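PDB 3FY6: integron cassette protein from Vibrio cholerae, which is of unknown function but, as the product of a mobile integron gene cassette, has a novel fold that probably offers a distinct interaction site. Local coordinates for residues M9-R20 with H24-M36. Residues are numbered along the deposited sequence; the frame is centred on the assembly and turned at random.
Sequences MTEVNLNIYSPR and HETYIVELHKDYM
V12 and V29 sit opposite each other as a hydrogen-bonded pair in an antiparallel beta hairpin, strand 10-18 running against strand 23-31 at the start of a meandering sheet. Eight backbone hydrogen bonds join alternate pairs from T10-L31 to I16-E25. Most run nearly straight, and the ladder ends at the non-hydrogen-bonded pair Y17-H24, where the backbones come closest.

Alternation gives the hairpin two unlike faces. On the tightly packed one, aliphatic side chains pack against helices 77-89 and 95-114: L14 CD1 lies 3.7 Å from V29 CG2, both residues against F81, and I16, which touches A106, brings CG1 to 3.5 Å from Y27 CD1. The tyrosine suits this inner position because its ring packs on I16 while its hydroxyl hydrogen-bonds to D69.

The other face is looser and more polar. A water bridges N15 ND2 (2.7 Å) and T26 OG1 (2.7 Å), and also donates to H24 O. H24 turns one ring face to Y17 CB while the tyrosine edge points at that imidazole, an edge-to-face pair with planes 69° apart. With its CG anti to the backbone N (chi1 -154°), E11 extends across I28, E11 CG to I28 CG2 3.4 Å, and brings OE2 to 3.1 Å from E30 OE2. E30 OE1 accepts a nearly straight bond from H32 NE2 at 2.8 Å. Two carboxylates so close would probably favour proton uptake by one of them or a positive charge on H32, whereas the inner face, mainly aliphatic, joins the hairpin to the helices by apolar contact.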
loop_
_atom_site.group_PDB
_atom_site.type_symbol
_atom_site.label_atom_id
_atom_site.label_comp_id
_atom_site.label_asym_id
_atom_site.label_seq_id
_atom_site.Cartn_x
_atom_site.Cartn_y
_atom_site.Cartn_z
HETATM N N MSE A 9 -4.170 28.469 -8.282
HETATM C CA MSE A 9 -3.326 27.323 -8.628
HETATM C C MSE A 9 -2.075 27.283 -7.753
HETATM O O MSE A 9 -1.377 28.287 -7.606
HETATM C CB MSE A 9 -2.927 27.380 -10.101
HETATM C CG MSE A 9 -1.874 26.353 -10.514
HETATM SE SE MSE A 9 -0.025 26.939 -10.271
HETATM C CE MSE A 9 0.911 25.319 -10.828
ATOM N N THR A 10 -1.783 26.133 -7.155
ATOM C CA THR A 10 -0.582 26.047 -6.332
ATOM C C THR A 10 0.185 24.753 -6.526
ATOM O O THR A 10 -0.333 23.771 -7.059
ATOM C CB THR A 10 -0.877 26.267 -4.835
ATOM O OG1 THR A 10 -1.357 25.053 -4.250
ATOM C CG2 THR A 10 -1.922 27.349 -4.670
ATOM N N GLU A 11 1.435 24.770 -6.090
ATOM C CA GLU A 11 2.341 23.664 -6.334
ATOM C C GLU A 11 2.927 23.217 -5.012
ATOM O O GLU A 11 3.368 24.032 -4.213
ATOM C CB GLU A 11 3.451 24.109 -7.279
ATOM C CG GLU A 11 4.078 22.994 -8.084
ATOM C CD GLU A 11 4.896 23.522 -9.255
ATOM O OE1 GLU A 11 5.903 24.218 -9.011
ATOM O OE2 GLU A 11 4.531 23.238 -10.417
ATOM N N VAL A 12 2.913 21.914 -4.775
ATOM C CA VAL A 12 3.490 21.363 -3.567
ATOM C C VAL A 12 4.642 20.435 -3.961
ATOM O O VAL A 12 4.467 19.543 -4.782
ATOM C CB VAL A 12 2.426 20.576 -2.772
ATOM C CG1 VAL A 12 2.991 20.107 -1.447
ATOM C CG2 VAL A 12 1.192 21.450 -2.546
ATOM N N ASN A 13 5.822 20.661 -3.395
ATOM C CA ASN A 13 6.951 19.781 -3.646
ATOM C C ASN A 13 7.086 18.787 -2.504
ATOM O O ASN A 13 7.250 19.176 -1.360
ATOM C CB ASN A 13 8.246 20.585 -3.829
ATOM C CG ASN A 13 8.386 21.153 -5.236
ATOM O OD1 ASN A 13 7.399 21.490 -5.881
ATOM N ND2 ASN A 13 9.617 21.241 -5.720
ATOM N N LEU A 14 7.008 17.500 -2.822
ATOM C CA LEU A 14 7.056 16.461 -1.800
ATOM C C LEU A 14 8.350 15.650 -1.919
ATOM O O LEU A 14 8.831 15.406 -3.016
ATOM C CB LEU A 14 5.835 15.544 -1.930
ATOM C CG LEU A 14 4.473 16.216 -1.723
ATOM C CD1 LEU A 14 3.341 15.230 -1.991
ATOM C CD2 LEU A 14 4.372 16.775 -0.306
ATOM N N ASN A 15 8.906 15.228 -0.789
ATOM C CA ASN A 15 10.197 14.554 -0.800
ATOM C C ASN A 15 10.064 13.081 -0.424
ATOM O O ASN A 15 9.848 12.744 0.742
ATOM C CB ASN A 15 11.167 15.269 0.140
ATOM C CG ASN A 15 11.177 16.781 -0.076
ATOM O OD1 ASN A 15 10.919 17.551 0.844
ATOM N ND2 ASN A 15 11.451 17.200 -1.301
ATOM N N ILE A 16 10.184 12.211 -1.418
ATOM C CA ILE A 16 9.958 10.783 -1.200
ATOM C C ILE A 16 11.266 9.995 -1.270
ATOM O O ILE A 16 11.937 9.989 -2.300
ATOM C CB ILE A 16 8.980 10.215 -2.251
ATOM C CG1 ILE A 16 7.669 11.021 -2.253
ATOM C CG2 ILE A 16 8.724 8.723 -1.999
ATOM C CD1 ILE A 16 6.786 10.763 -1.042
ATOM N N TYR A 17 11.618 9.308 -0.189
ATOM C CA TYR A 17 12.883 8.579 -0.170
ATOM C C TYR A 17 12.850 7.355 -1.072
ATOM O O TYR A 17 11.939 6.533 -0.983
ATOM C CB TYR A 17 13.301 8.172 1.245
ATOM C CG TYR A 17 14.662 7.522 1.228
ATOM C CD1 TYR A 17 15.819 8.299 1.182
ATOM C CD2 TYR A 17 14.794 6.137 1.194
ATOM C CE1 TYR A 17 17.073 7.715 1.125
ATOM C CE2 TYR A 17 16.058 5.532 1.141
ATOM C CZ TYR A 17 17.186 6.333 1.107
ATOM O OH TYR A 17 18.426 5.758 1.056
ATOM N N SER A 18 13.858 7.236 -1.931
ATOM C CA SER A 18 13.963 6.133 -2.877
ATOM C C SER A 18 15.232 5.322 -2.650
ATOM O O SER A 18 16.336 5.823 -2.857
ATOM C CB SER A 18 13.983 6.665 -4.312
ATOM O OG SER A 18 14.492 5.676 -5.203
ATOM N N PRO A 19 15.079 4.056 -2.254
ATOM C CA PRO A 19 16.227 3.164 -2.066
ATOM C C PRO A 19 16.941 2.922 -3.388
ATOM O O PRO A 19 18.102 2.525 -3.403
ATOM C CB PRO A 19 15.588 1.857 -1.587
ATOM C CG PRO A 19 14.242 2.248 -1.065
ATOM C CD PRO A 19 13.805 3.405 -1.912
ATOM N N ARG A 20 16.243 3.154 -4.493
ATOM C CA ARG A 20 16.823 2.925 -5.804
ATOM C C ARG A 20 17.848 4.009 -6.160
ATOM O O ARG A 20 18.833 3.738 -6.847
ATOM C CB ARG A 20 15.730 2.847 -6.873
ATOM C CG ARG A 20 16.281 2.591 -8.275
ATOM C CD ARG A 20 15.183 2.431 -9.321
ATOM N NE ARG A 20 15.749 2.058 -10.615
ATOM C CZ ARG A 20 15.167 2.286 -11.790
ATOM N NH1 ARG A 20 13.991 2.897 -11.845
ATOM N NH2 ARG A 20 15.768 1.910 -12.914
ATOM N N HIS A 24 16.014 11.410 -1.435
ATOM C CA HIS A 24 14.619 11.824 -1.539
ATOM C C HIS A 24 14.353 12.360 -2.940
ATOM O O HIS A 24 14.969 13.343 -3.367
ATOM C CB HIS A 24 14.291 12.891 -0.487
ATOM C CG HIS A 24 14.226 12.348 0.906
ATOM N ND1 HIS A 24 15.351 12.140 1.675
ATOM C CD2 HIS A 24 13.175 11.944 1.658
ATOM C CE1 HIS A 24 14.996 11.632 2.842
ATOM N NE2 HIS A 24 13.681 11.503 2.858
ATOM N N GLU A 25 13.457 11.696 -3.662
ATOM C CA GLU A 25 13.028 12.165 -4.974
ATOM C C GLU A 25 11.914 13.204 -4.820
ATOM O O GLU A 25 11.040 13.078 -3.954
ATOM C CB GLU A 25 12.542 10.998 -5.826
ATOM C CG GLU A 25 13.620 9.960 -6.118
ATOM C CD GLU A 25 14.607 10.434 -7.172
ATOM O OE1 GLU A 25 14.191 10.613 -8.332
ATOM O OE2 GLU A 25 15.798 10.618 -6.847
ATOM N N THR A 26 11.949 14.234 -5.656
ATOM C CA THR A 26 10.963 15.303 -5.568
ATOM C C THR A 26 9.748 14.951 -6.414
ATOM O O THR A 26 9.853 14.770 -7.623
ATOM C CB THR A 26 11.551 16.662 -6.026
ATOM O OG1 THR A 26 12.715 16.976 -5.248
ATOM C CG2 THR A 26 10.515 17.783 -5.872
ATOM N N TYR A 27 8.598 14.812 -5.770
ATOM C CA TYR A 27 7.350 14.650 -6.503
ATOM C C TYR A 27 6.649 15.994 -6.495
ATOM O O TYR A 27 6.400 16.560 -5.433
ATOM C CB TYR A 27 6.472 13.595 -5.843
ATOM C CG TYR A 27 6.913 12.183 -6.138
ATOM C CD1 TYR A 27 8.142 11.712 -5.692
ATOM C CD2 TYR A 27 6.099 11.318 -6.864
ATOM C CE1 TYR A 27 8.550 10.417 -5.961
ATOM C CE2 TYR A 27 6.498 10.016 -7.140
ATOM C CZ TYR A 27 7.722 9.571 -6.687
ATOM O OH TYR A 27 8.127 8.290 -6.972
ATOM N N ILE A 28 6.350 16.521 -7.675
ATOM C CA ILE A 28 5.735 17.841 -7.754
ATOM C C ILE A 28 4.235 17.709 -7.973
ATOM O O ILE A 28 3.785 17.159 -8.975
ATOM C CB ILE A 28 6.367 18.705 -8.860
ATOM C CG1 ILE A 28 7.887 18.725 -8.707
ATOM C CG2 ILE A 28 5.825 20.136 -8.799
ATOM C CD1 ILE A 28 8.607 19.446 -9.827
ATOM N N VAL A 29 3.466 18.190 -7.007
ATOM C CA VAL A 29 2.018 18.173 -7.111
ATOM C C VAL A 29 1.507 19.535 -7.562
ATOM O O VAL A 29 1.700 20.534 -6.876
ATOM C CB VAL A 29 1.372 17.839 -5.761
ATOM C CG1 VAL A 29 -0.137 17.680 -5.929
ATOM C CG2 VAL A 29 1.978 16.565 -5.182
ATOM N N GLU A 30 0.861 19.576 -8.721
ATOM C CA GLU A 30 0.254 20.812 -9.196
ATOM C C GLU A 30 -1.252 20.767 -8.972
ATOM O O GLU A 30 -1.943 19.923 -9.543
ATOM C CB GLU A 30 0.539 21.024 -10.684
ATOM C CG GLU A 30 1.804 21.785 -10.994
ATOM C CD GLU A 30 1.771 22.414 -12.380
ATOM O OE1 GLU A 30 0.657 22.598 -12.925
ATOM O OE2 GLU A 30 2.854 22.730 -12.920
ATOM N N LEU A 31 -1.755 21.674 -8.143
ATOM C CA LEU A 31 -3.186 21.741 -7.863
ATOM C C LEU A 31 -3.820 22.866 -8.662
ATOM O O LEU A 31 -3.399 24.010 -8.562
ATOM C CB LEU A 31 -3.432 21.990 -6.374
ATOM C CG LEU A 31 -2.739 21.024 -5.423
ATOM C CD1 LEU A 31 -2.978 21.429 -3.985
ATOM C CD2 LEU A 31 -3.247 19.625 -5.675
ATOM N N HIS A 32 -4.831 22.529 -9.452
ATOM C CA HIS A 32 -5.631 23.513 -10.158
ATOM C C HIS A 32 -7.078 23.230 -9.810
ATOM O O HIS A 32 -7.402 22.164 -9.283
ATOM C CB HIS A 32 -5.463 23.384 -11.677
ATOM C CG HIS A 32 -4.069 23.620 -12.161
ATOM N ND1 HIS A 32 -3.666 24.821 -12.708
ATOM C CD2 HIS A 32 -2.986 22.808 -12.193
ATOM C CE1 HIS A 32 -2.393 24.739 -13.053
ATOM N NE2 HIS A 32 -1.956 23.529 -12.750
ATOM N N LYS A 33 -7.949 24.180 -10.118
ATOM C CA LYS A 33 -9.373 24.029 -9.871
ATOM C C LYS A 33 -9.952 22.814 -10.607
ATOM O O LYS A 33 -10.710 22.039 -10.032
ATOM C CB LYS A 33 -10.105 25.314 -10.273
ATOM C CG LYS A 33 -11.584 25.151 -10.602
ATOM C CD LYS A 33 -12.442 24.986 -9.357
ATOM C CE LYS A 33 -13.811 25.628 -9.558
ATOM N NZ LYS A 33 -14.333 25.409 -10.940
ATOM N N ASP A 34 -9.560 22.639 -11.865
ATOM C CA ASP A 34 -10.147 21.617 -12.720
ATOM C C ASP A 34 -9.406 20.281 -12.735
ATOM O O ASP A 34 -9.951 19.287 -13.181
ATOM C CB ASP A 34 -10.263 22.140 -14.152
ATOM C CG ASP A 34 -11.225 23.303 -14.269
ATOM O OD1 ASP A 34 -12.179 23.362 -13.458
ATOM O OD2 ASP A 34 -11.023 24.151 -15.168
ATOM N N TYR A 35 -8.171 20.252 -12.253
ATOM C CA TYR A 35 -7.400 19.018 -12.303
ATOM C C TYR A 35 -6.202 19.089 -11.374
ATOM O O TYR A 35 -5.798 20.168 -10.946
ATOM C CB TYR A 35 -6.913 18.763 -13.731
ATOM C CG TYR A 35 -5.874 19.769 -14.197
ATOM C CD1 TYR A 35 -6.239 20.882 -14.946
ATOM C CD2 TYR A 35 -4.530 19.612 -13.873
ATOM C CE1 TYR A 35 -5.291 21.807 -15.375
ATOM C CE2 TYR A 35 -3.573 20.530 -14.298
ATOM C CZ TYR A 35 -3.961 21.623 -15.048
ATOM O OH TYR A 35 -3.019 22.534 -15.467
HETATM N N MSE A 36 -5.631 17.931 -11.067
HETATM C CA MSE A 36 -4.378 17.881 -10.322
HETATM C C MSE A 36 -3.377 17.050 -11.113
HETATM O O MSE A 36 -3.753 16.065 -11.745
HETATM C CB MSE A 36 -4.586 17.260 -8.936
HETATM C CG MSE A 36 -3.288 16.924 -8.202
HETATM SE SE MSE A 36 -3.601 15.880 -6.560
HETATM C CE MSE A 36 -5.133 14.904 -7.143
HETATM O O HOH W 1 13.300 15.901 -2.850
#